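PDB 6R2J: Endoglucanase(Endo-1,4-beta-glucanase)protein from Pseudomonas stutzeri, which probably hydrolyses beta-1,4-glucosidic bonds within cellulose and binds cellobiose in its cleft. Local coordinates for residues T34-P39 against F74-L79; R129-P134 against E165-T170; I141-H146 against L250-I255; L294-R299 against P305-M310. All coordinates share one frame; numbering follows the deposited sequence. Where two conformers were deposited one is given.

Contact 1 (T34-P39 against F74-L79)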
# COMPACT_ATOMS: atom_id res chain seq x y z
N THR A 34 3.60 18.60 12.67
CA THR A 34 2.36 19.26 13.03
C THR A 34 1.21 18.61 12.28
O THR A 34 0.30 18.08 12.91
CB THR A 34 2.45 20.74 12.67
OG1 THR A 34 3.57 21.33 13.33
CG2 THR A 34 1.17 21.45 13.06
N HIS A 35 1.25 18.64 10.95
CA HIS A 35 0.21 18.15 10.08
C HIS A 35 0.45 16.73 9.63
O HIS A 35 -0.51 15.99 9.42
CB HIS A 35 0.09 19.07 8.87
CG HIS A 35 -0.03 20.51 9.24
ND1 HIS A 35 0.96 21.43 9.00
CD2 HIS A 35 -1.04 21.19 9.84
CE1 HIS A 35 0.58 22.62 9.45
NE2 HIS A 35 -0.62 22.49 9.98
N TYR A 36 1.71 16.35 9.50
CA TYR A 36 2.08 15.00 9.13
C TYR A 36 3.34 14.65 9.91
O TYR A 36 3.93 15.49 10.58
CB TYR A 36 2.27 14.85 7.62
CG TYR A 36 3.45 15.65 7.05
CD1 TYR A 36 4.73 15.11 7.05
CD2 TYR A 36 3.27 16.93 6.52
CE1 TYR A 36 5.78 15.81 6.55
CE2 TYR A 36 4.33 17.63 6.02
CZ TYR A 36 5.60 17.07 6.03
OH TYR A 36 6.67 17.76 5.51
N PHE A 37 3.70 13.38 9.85
CA PHE A 37 4.72 12.83 10.72
C PHE A 37 5.42 11.70 9.97
O PHE A 37 4.82 10.99 9.18
CB PHE A 37 4.14 12.21 12.02
CG PHE A 37 3.05 13.00 12.62
CD1 PHE A 37 3.33 14.20 13.21
CD2 PHE A 37 1.73 12.59 12.54
CE1 PHE A 37 2.33 14.98 13.74
CE2 PHE A 37 0.74 13.38 13.04
CZ PHE A 37 1.04 14.55 13.67
N TYR A 38 6.65 11.54 10.26
CA TYR A 38 7.50 10.45 9.83
C TYR A 38 7.89 9.55 11.01
O TYR A 38 8.04 10.00 12.14
CB TYR A 38 8.74 11.03 9.15
CG TYR A 38 8.53 11.26 7.66
CD1 TYR A 38 7.78 12.32 7.20
CD2 TYR A 38 9.04 10.37 6.73
CE1 TYR A 38 7.58 12.51 5.84
CE2 TYR A 38 8.84 10.54 5.36
CZ TYR A 38 8.12 11.61 4.91
OH TYR A 38 7.92 11.76 3.55
N PRO A 39 7.99 8.25 10.76
CA PRO A 39 8.29 7.32 11.84
C PRO A 39 9.76 7.42 12.25
O PRO A 39 10.61 8.00 11.56
CB PRO A 39 7.96 5.96 11.22
CG PRO A 39 8.17 6.15 9.72
CD PRO A 39 7.76 7.57 9.46
N PHE A 74 14.00 18.81 -1.14
CA PHE A 74 15.16 18.11 -0.58
C PHE A 74 14.85 17.49 0.78
O PHE A 74 15.18 16.33 1.03
CB PHE A 74 16.28 19.15 -0.47
CG PHE A 74 17.59 18.60 0.01
CD1 PHE A 74 18.47 17.97 -0.87
CD2 PHE A 74 17.96 18.73 1.35
CE1 PHE A 74 19.68 17.48 -0.42
CE2 PHE A 74 19.16 18.22 1.81
CZ PHE A 74 20.04 17.62 0.91
N ASP A 75 14.21 18.24 1.67
CA ASP A 75 13.96 17.70 3.01
C ASP A 75 12.97 16.53 2.97
O ASP A 75 13.06 15.63 3.79
CB ASP A 75 13.42 18.78 3.94
CG ASP A 75 14.47 19.78 4.40
OD1 ASP A 75 15.66 19.42 4.49
OD2 ASP A 75 14.09 20.95 4.67
N GLN A 76 11.97 16.57 2.09
CA GLN A 76 11.01 15.48 2.01
C GLN A 76 11.69 14.23 1.48
O GLN A 76 11.50 13.13 2.02
CB GLN A 76 9.80 15.91 1.17
CG GLN A 76 8.60 14.95 1.23
CD GLN A 76 7.70 15.09 2.46
OE1 GLN A 76 6.89 14.20 2.74
NE2 GLN A 76 7.84 16.20 3.21
N ILE A 77 12.54 14.40 0.47
CA ILE A 77 13.32 13.27 -0.03
C ILE A 77 14.19 12.69 1.09
O ILE A 77 14.27 11.47 1.28
CB ILE A 77 14.16 13.67 -1.26
CG1 ILE A 77 13.31 14.21 -2.41
CG2 ILE A 77 15.00 12.49 -1.77
CD1 ILE A 77 12.39 13.20 -3.03
N ARG A 78 14.90 13.56 1.82
CA ARG A 78 15.71 13.16 2.97
C ARG A 78 14.86 12.40 3.98
O ARG A 78 15.30 11.38 4.54
CB ARG A 78 16.38 14.43 3.54
CG ARG A 78 17.30 14.28 4.77
CD ARG A 78 17.55 15.64 5.55
NE ARG A 78 16.32 16.44 5.72
CZ ARG A 78 15.30 16.12 6.53
NH1 ARG A 78 15.36 15.03 7.29
NH2 ARG A 78 14.24 16.92 6.58
N LEU A 79 13.61 12.82 4.18
CA LEU A 79 12.75 12.13 5.14
C LEU A 79 12.36 10.74 4.63
O LEU A 79 12.29 9.78 5.41
CB LEU A 79 11.50 12.98 5.38
CG LEU A 79 11.64 14.18 6.31
CD1 LEU A 79 10.48 15.13 6.10
CD2 LEU A 79 11.73 13.66 7.75
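Two polar bonds and one aliphatic-aromatic contact join Tyr36 and Tyr38 to Gln76 and Leu79. The polar part centres on the Gln76 amide, which uses both of its ends. Gln76 NE2 donates to Tyr36 OH at 3.0 Å, with the hydroxyl oxygen lying in the amide plane and an N-H...O angle of 144°. The Tyr38 hydroxyl donates to Gln76 OE1 at 2.8 Å; it approaches from above the carbonyl plane, while OE1 itself sits at the edge of the Tyr38 ring. The two bonds together hold the amide's rotation, one hydroxyl at each end. A bend at chi2 (81°) turns the amide off the line of the Gln76 chain into the space between the two phenols. The apolar part is a CH-pi contact: Leu79 CB stands 3.7 Å from the Tyr38 ring centroid, 14° off the normal, and Leu79 CD1 reaches the same ring at CE1 (3.9 Å). All four residues are buried. The contact ties the long loop between strand 14-18 and helix 41-49 to the start of helix 74-89 in this TIM barrel; Tyr38 also meets the ring of Phe57 on strand 54-59, and Arg63 of helix 61-64 packs on both Tyr36 and Gln76.

Contact 2 (R129-P134 against E165-T170)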
# COMPACT_ATOMS: atom_id res chain seq x y z
N ARG A 129 16.17 9.16 -7.28
CA ARG A 129 16.63 9.39 -5.91
C ARG A 129 16.79 8.08 -5.12
O ARG A 129 17.67 7.98 -4.25
CB ARG A 129 15.65 10.30 -5.17
CG ARG A 129 15.37 11.68 -5.78
CD ARG A 129 16.60 12.59 -5.74
NE ARG A 129 16.28 13.85 -6.41
CZ ARG A 129 16.20 15.03 -5.80
NH1 ARG A 129 16.46 15.11 -4.49
NH2 ARG A 129 15.88 16.13 -6.47
N PHE A 130 15.91 7.08 -5.35
CA PHE A 130 15.86 5.89 -4.49
C PHE A 130 16.32 4.59 -5.16
O PHE A 130 16.45 3.57 -4.47
CB PHE A 130 14.45 5.70 -3.91
CG PHE A 130 13.93 6.92 -3.21
CD1 PHE A 130 14.57 7.44 -2.13
CD2 PHE A 130 12.79 7.55 -3.65
CE1 PHE A 130 14.05 8.58 -1.47
CE2 PHE A 130 12.28 8.68 -3.02
CZ PHE A 130 12.91 9.19 -1.93
N LYS A 131 16.61 4.61 -6.45
CA LYS A 131 17.19 3.48 -7.17
C LYS A 131 18.29 2.80 -6.38
O LYS A 131 19.30 3.42 -6.02
CB LYS A 131 17.74 4.00 -8.51
CG LYS A 131 18.50 3.00 -9.40
CD LYS A 131 19.11 3.70 -10.64
CE LYS A 131 19.87 2.70 -11.57
NZ LYS A 131 21.37 2.67 -11.34
N GLY A 132 18.10 1.51 -6.12
CA GLY A 132 19.13 0.70 -5.52
C GLY A 132 19.14 0.66 -4.00
O GLY A 132 20.03 0.02 -3.42
N HIS A 133 18.21 1.34 -3.36
CA HIS A 133 18.24 1.43 -1.91
C HIS A 133 17.88 0.07 -1.33
O HIS A 133 16.90 -0.55 -1.76
CB HIS A 133 17.27 2.49 -1.39
CG HIS A 133 17.51 2.81 0.05
ND1 HIS A 133 17.37 1.87 1.05
CD2 HIS A 133 17.99 3.92 0.65
CE1 HIS A 133 17.73 2.40 2.20
NE2 HIS A 133 18.10 3.64 1.99
N PRO A 134 18.63 -0.43 -0.34
CA PRO A 134 18.34 -1.79 0.16
C PRO A 134 16.96 -1.94 0.80
O PRO A 134 16.36 -3.02 0.71
CB PRO A 134 19.50 -2.09 1.12
CG PRO A 134 20.14 -0.73 1.44
CD PRO A 134 19.88 0.14 0.23
N GLU A 165 12.76 3.73 -17.39
CA GLU A 165 13.85 4.42 -18.07
C GLU A 165 15.07 4.57 -17.16
O GLU A 165 16.20 4.71 -17.64
CB GLU A 165 13.41 5.82 -18.49
CG GLU A 165 12.33 5.93 -19.56
CD GLU A 165 11.86 7.41 -19.73
OE1 GLU A 165 12.71 8.31 -19.57
OE2 GLU A 165 10.66 7.68 -19.99
N VAL A 166 14.84 4.58 -15.85
CA VAL A 166 15.91 4.75 -14.89
C VAL A 166 16.11 3.54 -13.98
O VAL A 166 17.22 3.37 -13.44
CB VAL A 166 15.75 6.03 -14.04
CG1 VAL A 166 15.69 7.27 -14.93
CG2 VAL A 166 14.55 5.93 -13.15
N ASP A 167 15.09 2.69 -13.78
CA ASP A 167 15.17 1.57 -12.84
C ASP A 167 14.38 0.40 -13.40
O ASP A 167 13.13 0.44 -13.46
CB ASP A 167 14.71 1.99 -11.43
CG ASP A 167 14.85 0.87 -10.38
OD1 ASP A 167 14.85 -0.32 -10.73
OD2 ASP A 167 14.93 1.17 -9.16
N ASP A 168 15.08 -0.67 -13.81
CA ASP A 168 14.44 -1.90 -14.26
C ASP A 168 14.45 -3.02 -13.22
O ASP A 168 14.11 -4.20 -13.52
CB ASP A 168 15.11 -2.35 -15.53
CG ASP A 168 16.56 -2.77 -15.27
OD1 ASP A 168 17.03 -2.53 -14.13
OD2 ASP A 168 17.21 -3.35 -16.17
N GLN A 169 14.71 -2.67 -11.97
CA GLN A 169 14.85 -3.65 -10.92
C GLN A 169 13.80 -3.52 -9.84
O GLN A 169 13.38 -4.55 -9.30
CB GLN A 169 16.24 -3.62 -10.26
CG GLN A 169 17.40 -3.86 -11.17
CD GLN A 169 17.47 -5.28 -11.63
OE1 GLN A 169 17.43 -6.17 -10.82
NE2 GLN A 169 17.53 -5.50 -12.93
N THR A 170 13.35 -2.32 -9.52
CA THR A 170 12.35 -2.15 -8.48
C THR A 170 10.99 -2.65 -8.95
O THR A 170 10.59 -2.45 -10.11
CB THR A 170 12.29 -0.67 -8.09
OG1 THR A 170 11.48 -0.48 -6.93
CG2 THR A 170 11.71 0.16 -9.21
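Lys131 and Asp167 bring the two backbones to their nearest approach, CA to CA 6.3 Å, just where each chain leaves its helix. On one side Phe130 to His133 form a type II beta turn, closed by His133 N to Phe130 O at 3.1 Å; Gly132 takes the positive phi (89°) that this turn needs, where a CB would press on the preceding carbonyl oxygen. On the other side Asp167 OD1 organises the chain, accepting from Gln169 N at 2.7 Å, nearly in line with its C-O bond, and from Thr170 N at 2.8 Å, from above the carboxylate plane. The first of these bonds makes an Asx turn, and the pair holds the carboxylate in place. The Lys131 chain, extended as far as CE, reaches across to the other backbone: CE lies 3.3 Å from Val166 O, and CG 4.0 Å from Asp167 OD2. No hydrogen bond crosses, and with Lys131 NZ 7.0 Å from Asp167 OD2 the opposite charges form no salt bridge. Such a meeting of consecutive alpha-to-beta loops, here leading from helices 116-130 and 152-166 into the adjacent strands 136-140 and 171-175, belongs to the N-terminal end of a TIM barrel's strands.

Contact 3 (I141-H146 against L250-I255). With BGC (beta-D-glucopyranose), chain E; TRS (2-amino-2-hydroxymethyl-propane-1,3-diol), chain G.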
# COMPACT_ATOMS: atom_id res chain seq x y z
N ILE A 141 2.69 3.45 -7.27
CA ILE A 141 2.69 4.74 -7.96
C ILE A 141 1.42 5.56 -7.72
O ILE A 141 1.44 6.78 -7.93
CB ILE A 141 2.97 4.55 -9.46
CG1 ILE A 141 1.91 3.69 -10.15
CG2 ILE A 141 4.32 3.88 -9.69
CD1 ILE A 141 1.98 3.70 -11.67
N MET A 142 0.33 4.96 -7.27
CA MET A 142 -0.84 5.77 -6.92
C MET A 142 -1.77 4.99 -6.00
O MET A 142 -2.17 3.89 -6.35
CB MET A 142 -1.62 6.17 -8.18
CG MET A 142 -2.80 7.11 -7.95
SD MET A 142 -2.29 8.62 -7.12
CE MET A 142 -0.98 9.20 -8.19
N ASN A 143 -2.18 5.62 -4.91
CA ASN A 143 -3.20 5.09 -4.02
C ASN A 143 -4.62 5.45 -4.50
O ASN A 143 -4.95 6.62 -4.78
CB ASN A 143 -2.96 5.63 -2.60
CG ASN A 143 -4.01 5.18 -1.58
OD1 ASN A 143 -3.99 4.03 -1.17
ND2 ASN A 143 -4.93 6.07 -1.19
N GLU A 144 -5.46 4.42 -4.59
CA GLU A 144 -6.90 4.56 -4.73
C GLU A 144 -7.37 5.59 -5.78
O GLU A 144 -8.11 6.52 -5.45
CB GLU A 144 -7.58 4.78 -3.40
CG GLU A 144 -7.42 3.55 -2.46
CD GLU A 144 -8.17 3.64 -1.13
OE1 GLU A 144 -8.83 4.66 -0.84
OE2 GLU A 144 -8.06 2.65 -0.35
N PRO A 145 -7.02 5.39 -7.04
CA PRO A 145 -7.67 6.17 -8.11
C PRO A 145 -9.17 6.06 -8.02
O PRO A 145 -9.72 4.99 -7.79
CB PRO A 145 -7.15 5.55 -9.41
CG PRO A 145 -6.25 4.45 -9.02
CD PRO A 145 -6.04 4.40 -7.54
N HIS A 146 -9.85 7.19 -8.21
CA HIS A 146 -11.30 7.13 -8.26
C HIS A 146 -11.81 8.30 -9.07
O HIS A 146 -11.18 9.37 -9.08
CB HIS A 146 -11.91 7.20 -6.86
CG HIS A 146 -11.68 8.50 -6.15
ND1 HIS A 146 -12.64 9.49 -6.05
CD2 HIS A 146 -10.60 8.96 -5.48
CE1 HIS A 146 -12.16 10.50 -5.34
NE2 HIS A 146 -10.93 10.20 -4.99
N LEU A 250 -2.71 -7.19 -1.41
CA LEU A 250 -3.82 -6.52 -0.74
C LEU A 250 -3.26 -5.41 0.15
O LEU A 250 -2.99 -5.59 1.34
CB LEU A 250 -4.63 -7.52 0.06
CG LEU A 250 -6.02 -6.97 0.40
CD1 LEU A 250 -6.99 -6.95 -0.84
CD2 LEU A 250 -6.59 -7.78 1.55
N GLY A 251 -3.09 -4.23 -0.46
CA GLY A 251 -2.33 -3.15 0.16
C GLY A 251 -2.96 -2.48 1.35
O GLY A 251 -2.28 -1.73 2.06
N GLU A 252 -4.25 -2.66 1.53
CA GLU A 252 -4.88 -2.17 2.75
C GLU A 252 -6.07 -3.03 3.13
O GLU A 252 -6.80 -3.50 2.27
CB GLU A 252 -5.47 -0.79 2.60
CG GLU A 252 -4.48 0.31 2.39
CD GLU A 252 -5.15 1.65 2.28
OE1 GLU A 252 -6.34 1.75 2.69
OE2 GLU A 252 -4.50 2.57 1.74
N TYR A 253 -6.27 -3.14 4.44
CA TYR A 253 -7.34 -3.88 5.09
C TYR A 253 -7.10 -3.54 6.56
O TYR A 253 -5.95 -3.35 6.96
CB TYR A 253 -7.25 -5.38 4.83
CG TYR A 253 -6.26 -6.09 5.69
CD1 TYR A 253 -4.92 -6.16 5.31
CD2 TYR A 253 -6.66 -6.70 6.87
CE1 TYR A 253 -4.03 -6.80 6.06
CE2 TYR A 253 -5.74 -7.35 7.65
CZ TYR A 253 -4.44 -7.39 7.26
OH TYR A 253 -3.54 -8.05 8.08
N GLY A 254 -8.16 -3.45 7.38
CA GLY A 254 -8.00 -3.14 8.79
C GLY A 254 -9.32 -3.32 9.48
O GLY A 254 -10.37 -3.39 8.84
N ILE A 255 -9.26 -3.40 10.81
CA ILE A 255 -10.48 -3.64 11.58
C ILE A 255 -10.44 -2.80 12.84
O ILE A 255 -9.38 -2.52 13.41
CB ILE A 255 -10.68 -5.13 11.97
CG1 ILE A 255 -9.54 -5.64 12.86
CG2 ILE A 255 -10.82 -6.04 10.78
CD1 ILE A 255 -9.70 -7.10 13.32
C2 BGC E . -13.70 1.21 -1.86
C3 BGC E . -12.50 0.37 -2.18
C4 BGC E . -11.45 0.89 -1.26
C5 BGC E . -11.88 1.41 0.07
C6 BGC E . -10.59 1.78 0.74
C1 BGC E . -14.03 1.89 -0.51
O2 BGC E . -14.83 0.53 -2.54
O3 BGC E . -12.09 0.49 -3.55
O4 BGC E . -10.58 -0.21 -1.34
O5 BGC E . -12.77 2.60 -0.17
O6 BGC E . -10.90 2.70 1.81
C TRS G . -7.50 4.75 3.04
C1 TRS G . -6.10 5.06 2.48
C2 TRS G . -7.41 4.08 4.43
C3 TRS G . -8.33 6.05 3.13
N TRS G . -8.12 3.77 2.13
O1 TRS G . -6.01 4.59 1.16
O2 TRS G . -8.68 3.57 4.83
O3 TRS G . -8.37 6.69 1.86
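Glu144 and Glu252 reach each other on similar torsions: each has CG anti to its own carbonyl carbon (chi1 -64° and -67°) and an extended chain beyond, so the two carboxylates meet with Glu144 OE2 3.6 Å from Glu252 OE1. Asn143, with CG anti to the backbone N, crosses Glu252 at about a right angle and lays its amide nearly parallel to that carboxylate. Asn143 OD1 and Glu252 OE2 are 3.3 Å apart, but both are acceptors; Arg56 reconciles them, giving NH2 to the amide oxygen and NH1 to the carboxylate. A Tris molecule, probably from the crystallisation liquor, bridges the three side chains. Its N bonds Glu144 OE2 and Glu252 OE1, each at 2.7 Å, and its O1 donates to Glu252 OE2 at 2.6 Å while accepting from Asn143 ND2 at 3.0 Å. Glu144 OE2 also takes a hydrogen bond from His206 ND1, and Glu252 OE1 one from Tyr208 OH. A leucine in place of Glu144 would probably leave His206 ND1 and the Tris amine each short of an acceptor. The Asn-Glu-Pro sequence after strand 136-140, facing a glutamate of segment 250-255 beside bound sugar, is consistent with the acid/base and nucleophile pair of family 5 enzymes, which hydrolyse with retention.

Contact 4 (L294-R299 against P305-M310)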
# COMPACT_ATOMS: atom_id res chain seq x y z
N LEU A 294 -8.81 1.38 14.43
CA LEU A 294 -8.16 0.41 13.56
C LEU A 294 -6.64 0.36 13.77
O LEU A 294 -5.98 -0.52 13.19
CB LEU A 294 -8.42 0.73 12.08
CG LEU A 294 -9.70 0.39 11.31
CD1 LEU A 294 -10.78 1.24 11.91
CD2 LEU A 294 -9.50 0.67 9.82
N ALA A 295 -6.07 1.28 14.53
CA ALA A 295 -4.62 1.37 14.63
C ALA A 295 -4.02 0.11 15.27
O ALA A 295 -4.53 -0.39 16.28
CB ALA A 295 -4.23 2.61 15.45
N ILE A 296 -2.94 -0.40 14.67
CA ILE A 296 -2.19 -1.51 15.24
C ILE A 296 -0.94 -1.07 16.02
O ILE A 296 -0.20 -1.92 16.53
CB ILE A 296 -1.85 -2.50 14.11
CG1 ILE A 296 -1.48 -3.90 14.62
CG2 ILE A 296 -0.72 -1.96 13.28
CD1 ILE A 296 -1.25 -4.94 13.50
N GLU A 297 -0.72 0.24 16.16
CA GLU A 297 0.40 0.74 16.93
C GLU A 297 0.19 0.46 18.41
O GLU A 297 -0.89 0.77 18.94
CB GLU A 297 0.52 2.24 16.68
CG GLU A 297 1.73 2.90 17.29
CD GLU A 297 3.01 2.41 16.72
OE1 GLU A 297 3.00 1.94 15.58
OE2 GLU A 297 4.03 2.49 17.43
N PRO A 298 1.17 -0.16 19.10
CA PRO A 298 1.00 -0.44 20.53
C PRO A 298 0.92 0.81 21.40
O PRO A 298 1.33 1.92 21.05
CB PRO A 298 2.24 -1.26 20.89
CG PRO A 298 3.25 -0.89 19.83
CD PRO A 298 2.44 -0.73 18.60
N ARG A 299 0.33 0.59 22.57
CA ARG A 299 -0.02 1.64 23.51
C ARG A 299 0.43 1.15 24.86
O ARG A 299 -0.00 0.08 25.29
CB ARG A 299 -1.53 1.84 23.61
CG ARG A 299 -2.21 2.12 22.32
CD ARG A 299 -3.71 2.10 22.46
NE ARG A 299 -4.30 2.28 21.14
CZ ARG A 299 -5.58 2.50 20.89
NH1 ARG A 299 -6.44 2.55 21.90
NH2 ARG A 299 -6.00 2.64 19.61
N PRO A 305 -4.88 -5.77 19.71
CA PRO A 305 -5.53 -7.05 19.37
C PRO A 305 -5.29 -7.47 17.93
O PRO A 305 -5.29 -8.66 17.62
CB PRO A 305 -7.03 -6.79 19.62
CG PRO A 305 -7.14 -5.45 20.29
CD PRO A 305 -5.85 -4.70 20.05
N GLN A 306 -5.12 -6.50 17.03
CA GLN A 306 -4.90 -6.82 15.63
C GLN A 306 -3.50 -7.37 15.40
O GLN A 306 -3.31 -8.20 14.49
CB GLN A 306 -5.12 -5.58 14.76
CG GLN A 306 -6.50 -4.93 14.91
CD GLN A 306 -6.51 -3.81 15.94
OE1 GLN A 306 -5.73 -3.82 16.87
NE2 GLN A 306 -7.41 -2.83 15.76
N MET A 307 -2.51 -6.91 16.17
CA MET A 307 -1.20 -7.54 16.09
C MET A 307 -1.27 -8.99 16.56
O MET A 307 -0.76 -9.90 15.90
CB MET A 307 -0.19 -6.72 16.90
CG MET A 307 1.27 -7.16 16.84
SD MET A 307 1.94 -7.40 15.21
CE MET A 307 2.29 -5.70 14.73
N GLU A 308 -1.93 -9.24 17.68
CA GLU A 308 -2.08 -10.60 18.17
C GLU A 308 -2.81 -11.48 17.16
O GLU A 308 -2.49 -12.66 17.01
CB GLU A 308 -2.77 -10.57 19.53
CG GLU A 308 -1.98 -9.78 20.59
CD GLU A 308 -2.59 -9.89 21.97
OE1 GLU A 308 -3.83 -10.06 22.06
OE2 GLU A 308 -1.82 -9.81 22.97
N LEU A 309 -3.78 -10.93 16.43
CA LEU A 309 -4.48 -11.74 15.43
C LEU A 309 -3.60 -12.01 14.22
O LEU A 309 -3.73 -13.07 13.60
CB LEU A 309 -5.79 -11.06 15.03
CG LEU A 309 -6.61 -11.92 14.08
CD1 LEU A 309 -7.98 -12.32 14.56
CD2 LEU A 309 -6.74 -11.14 12.76
N MET A 310 -2.71 -11.07 13.88
CA MET A 310 -1.85 -11.25 12.72
C MET A 310 -0.87 -12.39 12.93
O MET A 310 -0.52 -13.10 11.99
CB MET A 310 -1.07 -9.96 12.46
CG MET A 310 -1.80 -8.85 11.71
SD MET A 310 -0.56 -7.56 11.17
CE MET A 310 0.59 -8.59 10.29
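Ile296 lies over the first turn of helix 305-311, in the loop that leads from strand 280-285, the last of the TIM barrel, to this helix. From CB the side chain forks. CG1, anti to the backbone N (chi1 -161°), heads for the helix and comes within 3.5 Å of Met307 N, 3.8 Å of Met307 CB and 4.0 Å of Gln306 CB. The chain then runs straight on, and CD1 touches both methionines, Met310 SD at 3.6 Å and Met307 CE at 3.8 Å, in directions roughly perpendicular to each other. Bends at chi2 and chi3 of Met307 fold its methyl back to this point, and both methionines cross the isoleucine at about a right angle. The contacts between these side chains are apolar, and no hydrogen bond passes between the two segments. Cutting the side chain back to an alanine here would probably open a gap beside Met307 and Met310 and let their ends turn more freely. The loop is also held by a backbone bond from Ile296 to Ala284 of the strand. The Gln306 amide bonds beyond the two segments, to Ile255 O, and its NE2 stands 3.7 Å from Leu294 O, too far for a hydrogen bond there.

In the fold
Contact 3 is the most central of the four: its centre lies about 6 Å from the centre of the chain, those of the others about 18 Å. Its chemistry follows its place: carboxylates and ligand at the C-terminal mouth of the barrel. Contacts 1 and 4 are also buried and alike in kind, each fastening a beta-alpha loop to a helix, but contact 1 uses hydroxyls and an amide, contact 4 aliphatic and sulfur atoms. Contact 2 is partly exposed and has no hydrogen bond or salt bridge between its segments. Contacts 1 and 2 touch through Ile77 and Phe130 (CG2 to CZ 3.9 Å), contacts 3 and 4 where Leu294 CG packs on Ile255 O (3.6 Å), whereas contacts 2 and 4 lie on opposite sides of the centre.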